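Local coordinates for uncharacterized protein (Parabacteroides merdae ATCC 43184, PDB 4OPW) that is of unknown function but probably acts in cell adhesion, as a putative adhesin with a head domain resembling those of auto-transporter proteins, at residues D31-Q36 with N98-S103; T46-L51 with H75-I80; G185-E190 with H204-L209. All coordinates share one frame; numbering follows the deposited sequence. Where two conformers were deposited one is given.

Interaction 1: D31-Q36 with N98-S103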
loop_
_atom_site.group_PDB
_atom_site.type_symbol
_atom_site.label_atom_id
_atom_site.label_comp_id
_atom_site.label_asym_id
_atom_site.label_seq_id
_atom_site.Cartn_x
_atom_site.Cartn_y
_atom_site.Cartn_z
ATOM N N ASP A 31 -11.233 8.160 3.097
ATOM C CA ASP A 31 -11.053 7.936 1.671
ATOM C C ASP A 31 -10.033 8.946 1.203
ATOM O O ASP A 31 -10.368 10.120 1.090
ATOM C CB ASP A 31 -12.398 8.084 0.937
ATOM C CG ASP A 31 -13.379 7.055 1.458
ATOM O OD1 ASP A 31 -13.118 5.846 1.265
ATOM O OD2 ASP A 31 -14.305 7.443 2.231
ATOM N N PHE A 32 -8.779 8.525 1.002
ATOM C CA PHE A 32 -7.698 9.444 0.645
ATOM C C PHE A 32 -7.340 9.307 -0.840
ATOM O O PHE A 32 -6.854 8.258 -1.269
ATOM C CB PHE A 32 -6.454 9.189 1.541
ATOM C CG PHE A 32 -5.439 10.311 1.581
ATOM C CD1 PHE A 32 -4.705 10.649 0.448
ATOM C CD2 PHE A 32 -5.133 10.951 2.783
ATOM C CE1 PHE A 32 -3.760 11.685 0.486
ATOM C CE2 PHE A 32 -4.194 11.977 2.825
ATOM C CZ PHE A 32 -3.500 12.332 1.677
ATOM N N ASN A 33 -7.622 10.365 -1.625
ATOM C CA ASN A 33 -7.407 10.423 -3.069
ATOM C C ASN A 33 -6.217 11.307 -3.375
ATOM O O ASN A 33 -6.216 12.495 -3.035
ATOM C CB ASN A 33 -8.690 10.930 -3.764
ATOM C CG ASN A 33 -9.832 9.959 -3.543
ATOM O OD1 ASN A 33 -9.687 8.752 -3.770
ATOM N ND2 ASN A 33 -10.943 10.414 -2.965
ATOM N N TYR A 34 -5.194 10.714 -3.981
ATOM C CA TYR A 34 -3.946 11.400 -4.253
ATOM C C TYR A 34 -3.603 11.442 -5.724
ATOM O O TYR A 34 -3.822 10.481 -6.462
ATOM C CB TYR A 34 -2.779 10.699 -3.476
ATOM C CG TYR A 34 -1.413 11.251 -3.816
ATOM C CD1 TYR A 34 -0.941 12.415 -3.212
ATOM C CD2 TYR A 34 -0.620 10.655 -4.796
ATOM C CE1 TYR A 34 0.270 12.991 -3.600
ATOM C CE2 TYR A 34 0.587 11.222 -5.194
ATOM C CZ TYR A 34 1.034 12.383 -4.587
ATOM O OH TYR A 34 2.228 12.913 -5.004
ATOM N N GLU A 35 -2.999 12.557 -6.132
ATOM C CA GLU A 35 -2.473 12.697 -7.480
ATOM C C GLU A 35 -1.094 13.348 -7.411
ATOM O O GLU A 35 -0.874 14.254 -6.599
ATOM C CB GLU A 35 -3.427 13.484 -8.393
ATOM C CG GLU A 35 -4.584 12.644 -8.920
ATOM C CD GLU A 35 -5.656 13.390 -9.696
ATOM O OE1 GLU A 35 -5.301 14.264 -10.519
ATOM O OE2 GLU A 35 -6.854 13.073 -9.505
ATOM N N GLN A 36 -0.171 12.845 -8.215
ATOM C CA GLN A 36 1.178 13.399 -8.315
ATOM C C GLN A 36 1.176 14.382 -9.482
ATOM O O GLN A 36 0.869 13.998 -10.617
ATOM C CB GLN A 36 2.249 12.304 -8.485
ATOM C CG GLN A 36 3.675 12.832 -8.229
ATOM C CD GLN A 36 4.797 11.886 -8.614
ATOM O OE1 GLN A 36 4.596 10.698 -8.858
ATOM N NE2 GLN A 36 6.023 12.399 -8.661
ATOM N N ASN A 98 -8.961 4.010 2.875
ATOM C CA ASN A 98 -8.880 3.748 1.455
ATOM C C ASN A 98 -7.858 4.744 0.897
ATOM O O ASN A 98 -8.088 5.957 0.985
ATOM C CB ASN A 98 -10.252 3.896 0.769
ATOM C CG ASN A 98 -11.282 2.820 1.054
ATOM O OD1 ASN A 98 -10.978 1.675 1.419
ATOM N ND2 ASN A 98 -12.546 3.157 0.832
ATOM N N PHE A 99 -6.693 4.264 0.435
ATOM C CA PHE A 99 -5.723 5.144 -0.226
ATOM C C PHE A 99 -5.766 4.845 -1.714
ATOM O O PHE A 99 -5.571 3.697 -2.109
ATOM C CB PHE A 99 -4.281 5.014 0.316
ATOM C CG PHE A 99 -3.335 5.950 -0.404
ATOM C CD1 PHE A 99 -3.175 7.268 0.020
ATOM C CD2 PHE A 99 -2.610 5.518 -1.514
ATOM C CE1 PHE A 99 -2.308 8.139 -0.654
ATOM C CE2 PHE A 99 -1.724 6.383 -2.173
ATOM C CZ PHE A 99 -1.602 7.696 -1.756
ATOM N N ILE A 100 -6.056 5.857 -2.529
ATOM C CA ILE A 100 -6.090 5.678 -3.979
ATOM C C ILE A 100 -5.165 6.686 -4.658
ATOM O O ILE A 100 -5.328 7.895 -4.453
ATOM C CB ILE A 100 -7.536 5.798 -4.565
ATOM C CG1 ILE A 100 -8.516 4.723 -3.990
ATOM C CG2 ILE A 100 -7.504 5.741 -6.094
ATOM C CD1 ILE A 100 -9.999 4.919 -4.385
ATOM N N ALA A 101 -4.225 6.203 -5.492
ATOM C CA ALA A 101 -3.384 7.074 -6.318
ATOM C C ALA A 101 -4.024 7.098 -7.716
ATOM O O ALA A 101 -4.107 6.049 -8.378
ATOM C CB ALA A 101 -1.947 6.567 -6.356
ATOM N N ASN A 102 -4.548 8.264 -8.123
ATOM C CA ASN A 102 -5.253 8.458 -9.405
ATOM C C ASN A 102 -4.383 9.067 -10.496
ATOM O O ASN A 102 -4.882 9.678 -11.451
ATOM C CB ASN A 102 -6.489 9.315 -9.190
ATOM C CG ASN A 102 -7.604 8.538 -8.551
ATOM O OD1 ASN A 102 -7.919 7.418 -8.970
ATOM N ND2 ASN A 102 -8.202 9.100 -7.515
ATOM N N SER A 103 -3.082 8.911 -10.351
ATOM C CA SER A 103 -2.111 9.387 -11.327
ATOM C C SER A 103 -0.987 8.398 -11.417
ATOM O O SER A 103 -0.778 7.653 -10.457
ATOM C CB SER A 103 -1.551 10.747 -10.882
ATOM O OG SER A 103 -0.618 10.566 -9.826
HETATM O O HOH W 1 -10.058 6.745 -1.547
HETATM O O HOH W 2 -10.598 8.034 -6.121
HETATM O O HOH W 3 -7.857 12.160 -7.093
#

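Interaction 2: T46-L51 with H75-I80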
loop_
_atom_site.group_PDB
_atom_site.type_symbol
_atom_site.label_atom_id
_atom_site.label_comp_id
_atom_site.label_asym_id
_atom_site.label_seq_id
_atom_site.Cartn_x
_atom_site.Cartn_y
_atom_site.Cartn_z
ATOM N N THR A 46 -13.898 16.588 2.733
ATOM C CA THR A 46 -15.340 16.381 2.859
ATOM C C THR A 46 -15.579 15.643 4.175
ATOM O O THR A 46 -15.059 14.534 4.371
ATOM C CB THR A 46 -15.940 15.623 1.656
ATOM O OG1 THR A 46 -15.595 16.316 0.470
ATOM C CG2 THR A 46 -17.468 15.501 1.747
ATOM N N VAL A 47 -16.366 16.242 5.064
ATOM C CA VAL A 47 -16.705 15.643 6.359
ATOM C C VAL A 47 -17.993 16.330 6.843
ATOM O O VAL A 47 -18.387 17.345 6.260
ATOM C CB VAL A 47 -15.496 15.765 7.359
ATOM C CG1 VAL A 47 -15.301 17.210 7.853
ATOM C CG2 VAL A 47 -15.623 14.789 8.533
ATOM N N ASP A 48 -18.649 15.814 7.892
ATOM C CA ASP A 48 -19.842 16.498 8.419
ATOM C C ASP A 48 -19.479 17.956 8.669
ATOM O O ASP A 48 -18.388 18.230 9.178
ATOM C CB ASP A 48 -20.339 15.836 9.710
ATOM C CG ASP A 48 -20.575 14.352 9.536
ATOM O OD1 ASP A 48 -19.588 13.619 9.284
ATOM O OD2 ASP A 48 -21.703 13.910 9.784
ATOM N N GLU A 49 -20.342 18.885 8.248
ATOM C CA GLU A 49 -20.010 20.315 8.333
ATOM C C GLU A 49 -19.514 20.765 9.725
ATOM O O GLU A 49 -18.569 21.554 9.793
ATOM C CB GLU A 49 -21.201 21.188 7.889
ATOM C CG GLU A 49 -22.514 20.853 8.571
ATOM C CD GLU A 49 -23.706 21.685 8.140
ATOM O OE1 GLU A 49 -23.728 22.167 6.986
ATOM O OE2 GLU A 49 -24.618 21.862 8.972
ATOM N N ASN A 50 -20.121 20.241 10.827
ATOM C CA ASN A 50 -19.732 20.651 12.188
ATOM C C ASN A 50 -18.386 20.046 12.628
ATOM O O ASN A 50 -17.877 20.433 13.693
ATOM C CB ASN A 50 -20.841 20.270 13.195
ATOM C CG ASN A 50 -21.022 18.771 13.335
ATOM O OD1 ASN A 50 -21.155 18.047 12.342
ATOM N ND2 ASN A 50 -20.945 18.263 14.561
ATOM N N LEU A 51 -17.788 19.144 11.811
ATOM C CA LEU A 51 -16.528 18.499 12.189
ATOM C C LEU A 51 -15.287 19.162 11.553
ATOM O O LEU A 51 -14.165 18.864 11.983
ATOM C CB LEU A 51 -16.563 16.992 11.856
ATOM C CG LEU A 51 -17.598 16.180 12.659
ATOM C CD1 LEU A 51 -17.532 14.695 12.266
ATOM C CD2 LEU A 51 -17.365 16.318 14.181
ATOM N N HIS A 75 -18.350 9.756 16.087
ATOM C CA HIS A 75 -18.883 9.300 14.808
ATOM C C HIS A 75 -18.797 10.393 13.762
ATOM O O HIS A 75 -19.053 11.569 14.054
ATOM C CB HIS A 75 -20.361 8.845 14.953
ATOM C CG HIS A 75 -20.997 8.422 13.653
ATOM N ND1 HIS A 75 -21.805 9.288 12.937
ATOM C CD2 HIS A 75 -20.833 7.279 12.939
ATOM C CE1 HIS A 75 -22.183 8.617 11.850
ATOM N NE2 HIS A 75 -21.605 7.409 11.793
ATOM N N PHE A 76 -18.448 9.992 12.537
ATOM C CA PHE A 76 -18.492 10.877 11.382
ATOM C C PHE A 76 -19.199 10.133 10.254
ATOM O O PHE A 76 -19.177 8.893 10.218
ATOM C CB PHE A 76 -17.104 11.400 10.966
ATOM C CG PHE A 76 -16.112 10.332 10.593
ATOM C CD1 PHE A 76 -16.036 9.860 9.287
ATOM C CD2 PHE A 76 -15.269 9.773 11.554
ATOM C CE1 PHE A 76 -15.132 8.849 8.941
ATOM C CE2 PHE A 76 -14.362 8.769 11.209
ATOM C CZ PHE A 76 -14.294 8.316 9.903
ATOM N N THR A 77 -19.847 10.873 9.348
ATOM C CA THR A 77 -20.616 10.252 8.257
ATOM C C THR A 77 -19.677 9.699 7.159
ATOM O O THR A 77 -19.820 8.556 6.728
ATOM C CB THR A 77 -21.612 11.290 7.702
ATOM O OG1 THR A 77 -22.494 11.675 8.775
ATOM C CG2 THR A 77 -22.451 10.748 6.508
ATOM N N LYS A 78 -18.722 10.526 6.733
ATOM C CA LYS A 78 -17.722 10.169 5.729
ATOM C C LYS A 78 -16.590 11.154 5.883
ATOM O O LYS A 78 -16.812 12.258 6.394
ATOM C CB LYS A 78 -18.348 10.219 4.305
ATOM C CG LYS A 78 -17.495 9.531 3.222
ATOM C CD LYS A 78 -18.338 9.115 2.036
ATOM C CE LYS A 78 -17.518 8.493 0.929
ATOM N NZ LYS A 78 -16.889 7.194 1.332
ATOM N N PHE A 79 -15.379 10.748 5.501
ATOM C CA PHE A 79 -14.203 11.613 5.608
ATOM C C PHE A 79 -13.385 11.392 4.329
ATOM O O PHE A 79 -12.768 10.335 4.159
ATOM C CB PHE A 79 -13.424 11.294 6.895
ATOM C CG PHE A 79 -12.326 12.231 7.359
ATOM C CD1 PHE A 79 -11.641 13.036 6.454
ATOM C CD2 PHE A 79 -11.906 12.226 8.685
ATOM C CE1 PHE A 79 -10.610 13.874 6.882
ATOM C CE2 PHE A 79 -10.876 13.064 9.115
ATOM C CZ PHE A 79 -10.233 13.881 8.212
ATOM N N ILE A 80 -13.468 12.358 3.393
ATOM C CA ILE A 80 -12.771 12.272 2.112
ATOM C C ILE A 80 -11.675 13.318 2.059
ATOM O O ILE A 80 -11.904 14.477 2.399
ATOM C CB ILE A 80 -13.740 12.445 0.888
ATOM C CG1 ILE A 80 -14.995 11.536 0.988
ATOM C CG2 ILE A 80 -12.992 12.222 -0.462
ATOM C CD1 ILE A 80 -16.085 11.867 -0.103
HETATM O O HOH W 4 -13.040 15.936 -0.339
#

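Interaction 3: G185-E190 with H204-L209. With EDO (1,2-ethanediol), chain D.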
loop_
_atom_site.group_PDB
_atom_site.type_symbol
_atom_site.label_atom_id
_atom_site.label_comp_id
_atom_site.label_asym_id
_atom_site.label_seq_id
_atom_site.Cartn_x
_atom_site.Cartn_y
_atom_site.Cartn_z
ATOM N N GLY A 185 1.615 -11.614 -12.897
ATOM C CA GLY A 185 1.702 -10.563 -13.911
ATOM C C GLY A 185 2.995 -9.768 -13.943
ATOM O O GLY A 185 3.204 -8.981 -14.873
ATOM N N VAL A 186 3.863 -9.919 -12.921
ATOM C CA VAL A 186 5.115 -9.169 -12.861
ATOM C C VAL A 186 6.294 -10.082 -13.225
ATOM O O VAL A 186 6.654 -10.982 -12.456
ATOM C CB VAL A 186 5.326 -8.466 -11.482
ATOM C CG1 VAL A 186 6.661 -7.716 -11.440
ATOM C CG2 VAL A 186 4.175 -7.508 -11.189
ATOM N N ALA A 187 6.902 -9.823 -14.388
ATOM C CA ALA A 187 8.065 -10.588 -14.830
ATOM C C ALA A 187 9.322 -10.056 -14.135
ATOM O O ALA A 187 9.612 -8.852 -14.176
ATOM C CB ALA A 187 8.217 -10.526 -16.337
ATOM N N VAL A 188 10.060 -10.962 -13.481
ATOM C CA VAL A 188 11.278 -10.624 -12.737
ATOM C C VAL A 188 12.384 -11.647 -13.026
ATOM O O VAL A 188 12.185 -12.798 -12.672
ATOM C CB VAL A 188 11.053 -10.552 -11.197
ATOM C CG1 VAL A 188 12.306 -10.021 -10.500
ATOM C CG2 VAL A 188 9.809 -9.751 -10.810
ATOM N N PRO A 189 13.592 -11.256 -13.488
ATOM C CA PRO A 189 14.653 -12.259 -13.704
ATOM C C PRO A 189 15.146 -12.956 -12.419
ATOM O O PRO A 189 15.252 -14.182 -12.417
ATOM C CB PRO A 189 15.783 -11.448 -14.362
ATOM C CG PRO A 189 15.115 -10.255 -14.944
ATOM C CD PRO A 189 14.009 -9.929 -13.976
ATOM N N GLU A 190 15.413 -12.193 -11.331
ATOM C CA GLU A 190 15.949 -12.732 -10.067
ATOM C C GLU A 190 14.934 -12.610 -8.940
ATOM O O GLU A 190 14.654 -11.500 -8.479
ATOM C CB GLU A 190 17.248 -12.000 -9.667
ATOM C CG GLU A 190 18.405 -12.134 -10.645
ATOM C CD GLU A 190 18.853 -13.553 -10.932
ATOM O OE1 GLU A 190 19.089 -14.319 -9.969
ATOM O OE2 GLU A 190 18.963 -13.897 -12.129
ATOM N N HIS A 204 6.360 -14.771 -10.941
ATOM C CA HIS A 204 6.793 -15.004 -12.326
ATOM C C HIS A 204 8.308 -14.726 -12.485
ATOM O O HIS A 204 8.702 -13.722 -13.089
ATOM C CB HIS A 204 5.925 -14.172 -13.300
ATOM C CG HIS A 204 6.260 -14.310 -14.755
ATOM N ND1 HIS A 204 6.870 -15.447 -15.265
ATOM C CD2 HIS A 204 6.022 -13.454 -15.774
ATOM C CE1 HIS A 204 7.028 -15.219 -16.559
ATOM N NE2 HIS A 204 6.525 -14.039 -16.912
ATOM N N PRO A 205 9.170 -15.611 -11.917
ATOM C CA PRO A 205 10.628 -15.477 -12.140
ATOM C C PRO A 205 10.964 -15.838 -13.588
ATOM O O PRO A 205 10.359 -16.760 -14.118
ATOM C CB PRO A 205 11.248 -16.476 -11.144
ATOM C CG PRO A 205 10.108 -17.161 -10.469
ATOM C CD PRO A 205 8.859 -16.873 -11.218
ATOM N N THR A 206 11.862 -15.092 -14.252
ATOM C CA THR A 206 12.177 -15.379 -15.659
ATOM C C THR A 206 13.617 -15.890 -15.836
ATOM O O THR A 206 14.017 -16.205 -16.962
ATOM C CB THR A 206 11.891 -14.180 -16.565
ATOM O OG1 THR A 206 12.752 -13.106 -16.198
ATOM C CG2 THR A 206 10.418 -13.765 -16.542
ATOM N N ASP A 207 14.385 -16.025 -14.738
ATOM C CA ASP A 207 15.736 -16.569 -14.866
ATOM C C ASP A 207 16.066 -17.467 -13.675
ATOM O O ASP A 207 16.417 -18.638 -13.882
ATOM C CB ASP A 207 16.793 -15.459 -15.019
ATOM C CG ASP A 207 18.200 -16.002 -15.188
ATOM O OD1 ASP A 207 18.430 -16.768 -16.148
ATOM O OD2 ASP A 207 19.051 -15.717 -14.323
ATOM N N ASN A 208 15.963 -16.925 -12.436
ATOM C CA ASN A 208 16.267 -17.715 -11.251
ATOM C C ASN A 208 15.319 -17.423 -10.116
ATOM O O ASN A 208 14.922 -16.271 -9.907
ATOM C CB ASN A 208 17.697 -17.493 -10.779
ATOM C CG ASN A 208 18.208 -18.620 -9.924
ATOM O OD1 ASN A 208 18.525 -19.714 -10.411
ATOM N ND2 ASN A 208 18.291 -18.384 -8.630
ATOM N N LEU A 209 14.995 -18.478 -9.375
ATOM C CA LEU A 209 14.138 -18.411 -8.207
ATOM C C LEU A 209 14.780 -19.138 -7.040
ATOM O O LEU A 209 15.134 -20.307 -7.159
ATOM C CB LEU A 209 12.751 -19.034 -8.499
ATOM C CG LEU A 209 11.853 -19.318 -7.268
ATOM C CD1 LEU A 209 11.429 -18.020 -6.562
ATOM C CD2 LEU A 209 10.644 -20.202 -7.628
HETATM C C1 EDO D . 10.931 -11.383 -19.496
HETATM O O1 EDO D . 9.526 -11.349 -19.327
HETATM C C2 EDO D . 11.598 -10.318 -18.605
HETATM O O2 EDO D . 11.900 -10.855 -17.325
HETATM O O HOH W 5 6.384 -12.011 -9.926
#

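Interaction 1: D31-Q36 with N98-S103
Two neighbouring rungs of a parallel beta-helix meet here, F32 pairing with F99 and Y34 with A101 as strand 31-36 runs alongside strand 98-101 in the same direction. Four backbone bonds make the ladder. F32 N gives to N98 O at 2.7 Å and F32 O receives I100 N at 2.8 Å; then Y34 N reaches I100 O and Y34 O takes N102 N, all of them nearly straight. Past the end of strand 98-101 the loop keeps hold of its neighbour through a side chain: S103 OG, swung between its own N and carbonyl carbon (chi1 76°), accepts Q36 N at 2.8 Å.

On the buried face, F32 and F99 lie side by side with their planes 32° apart, and F32 CD1 touches F99 CE1 at 3.6 Å. The tip of the F99 ring also tucks in beside Y34, CZ against CB at 3.7 Å. I24 and F26 of strand 23-27 pack against these rings from across the interior.

The other face is mostly polar, with I100 beside N33 OD1. In the conformer given, N98 ND2 donates to D31 OD1 at 2.8 Å, with the oxygen 27° out of the amide plane, while D31 OD2 forms a salt bridge with K78. Further along, N33 OD1 is linked by one water to N102 ND2, and in the conformer given for E35 a second water joins that nitrogen to E35 OE2. In-register parallel strands from neighbouring rungs, with aromatic side chains aligned on the interior face, fit a parallel beta-helix, consistent with the pectin-lyase-like clan.

Interaction 2: T46-L51 with H75-I80
H75 O and F76 CB both meet L51 CD1, where the loop after strand 72-75 crosses the turn after strand 42-46; the contact is a pair of loops that closes into a short antiparallel pairing near the N-terminal end of the beta-helix. The methyl sits 3.6 Å from F76 CB, the two side chains crossing at about a right angle. With F76 CG between its own N and carbonyl carbon (chi1 60°), the ring end leads away from 46-51 and leaves CB to make the contact.

T77 is gripped twice by one carboxylate. Its N donates to D48 OD1 at 2.8 Å, almost straight and onto the syn lone pair; its hydroxyl gives to D48 OD2 at 2.6 Å, 25° out of the carboxylate plane. OD2 has a further donor in G9 N, so the carboxylate ties 46-51, 75-80 and the N-terminal segment together. The D48 backbone is also engaged, its O receiving L51 N in the turn.

K78 contributes its backbone: its O lies 3.4 Å from V47 CA and also faces V47 CG2. F79 turns its CB away from 46-51, though V47 CG2 still comes within 4.3 Å of F79 CG; the ring meets that of F68, and F79 CA lies 3.3 Å from T46 O.

I80 then enters the antiparallel pairing, a hydrogen-bonded pair with T46: N and O of each residue bind the other at 2.9 Å. T46 OG1 bonds T13 OG1 and a water, and on the same side of the pair T46 CB lies 3.9 Å from I80 CB.

Interaction 3: G185-E190 with H204-L209
P189 O meets two successive amides of the other segment, N208 N at 2.8 Å and, weakly and well off line, D207 N at 3.1 Å: this is a beta bulge, where the parallel register between 186-190 and 204-209 slips by one residue. Before it V188 pairs with P205, after it E190 with N208, and the chain turns its corner in between.

Not all the bonds are regular. T206 N approaches V188 O from above the carbonyl plane, 45° out of it, at 2.8 Å, whereas N208 N meets P189 O almost head-on and V188 N bonds H204 O. One water bridges V186 O and H204 N. The imidazole of H204 lies alongside A187, CD2 3.7 Å from A187 CB, and its ND1 is bound to K222 O on the next rung. T206 OG1 comes within 3.2 Å of P189 CA and hydrogen-bonds the 1,2-ethanediol, which probably came from the crystallisation liquor and also rests near A187 CB.

Beyond the bulge, E190 and D207 lie side by side. In the conformer given, E190 OE2 is 2.9 Å from D207 OD2; E190 was modelled in two positions, so this closeness is doubtful, and two carboxylates so near would be expected to repel if both are ionised. The backbone is firmer: one acceptor, P189 O, carries the pairing through the bulge.

In the fold
Interactions 1 and 2 adjoin, with centres 18 Å apart: D31 OD2 lies 2.7 Å from K78 NZ in their salt bridge, D31 N probably bonds F79 O at 2.9 Å, and the I80 methyl CG2 packs on N33. In sequence, 75-80 falls between the two strands of interaction 1, and strand 80-85, which it leads into, pairs with 31-36. Interaction 3 belongs to a later part of the helix, its centre 29 Å from that of interaction 1 and 45 Å from that of interaction 2, on the far side of the chain's centre from the latter. None of the three contacts involves an identified active site; the 1,2-ethanediol at T206 belongs to interaction 3, and another lies about 4 Å from the F76 side chain.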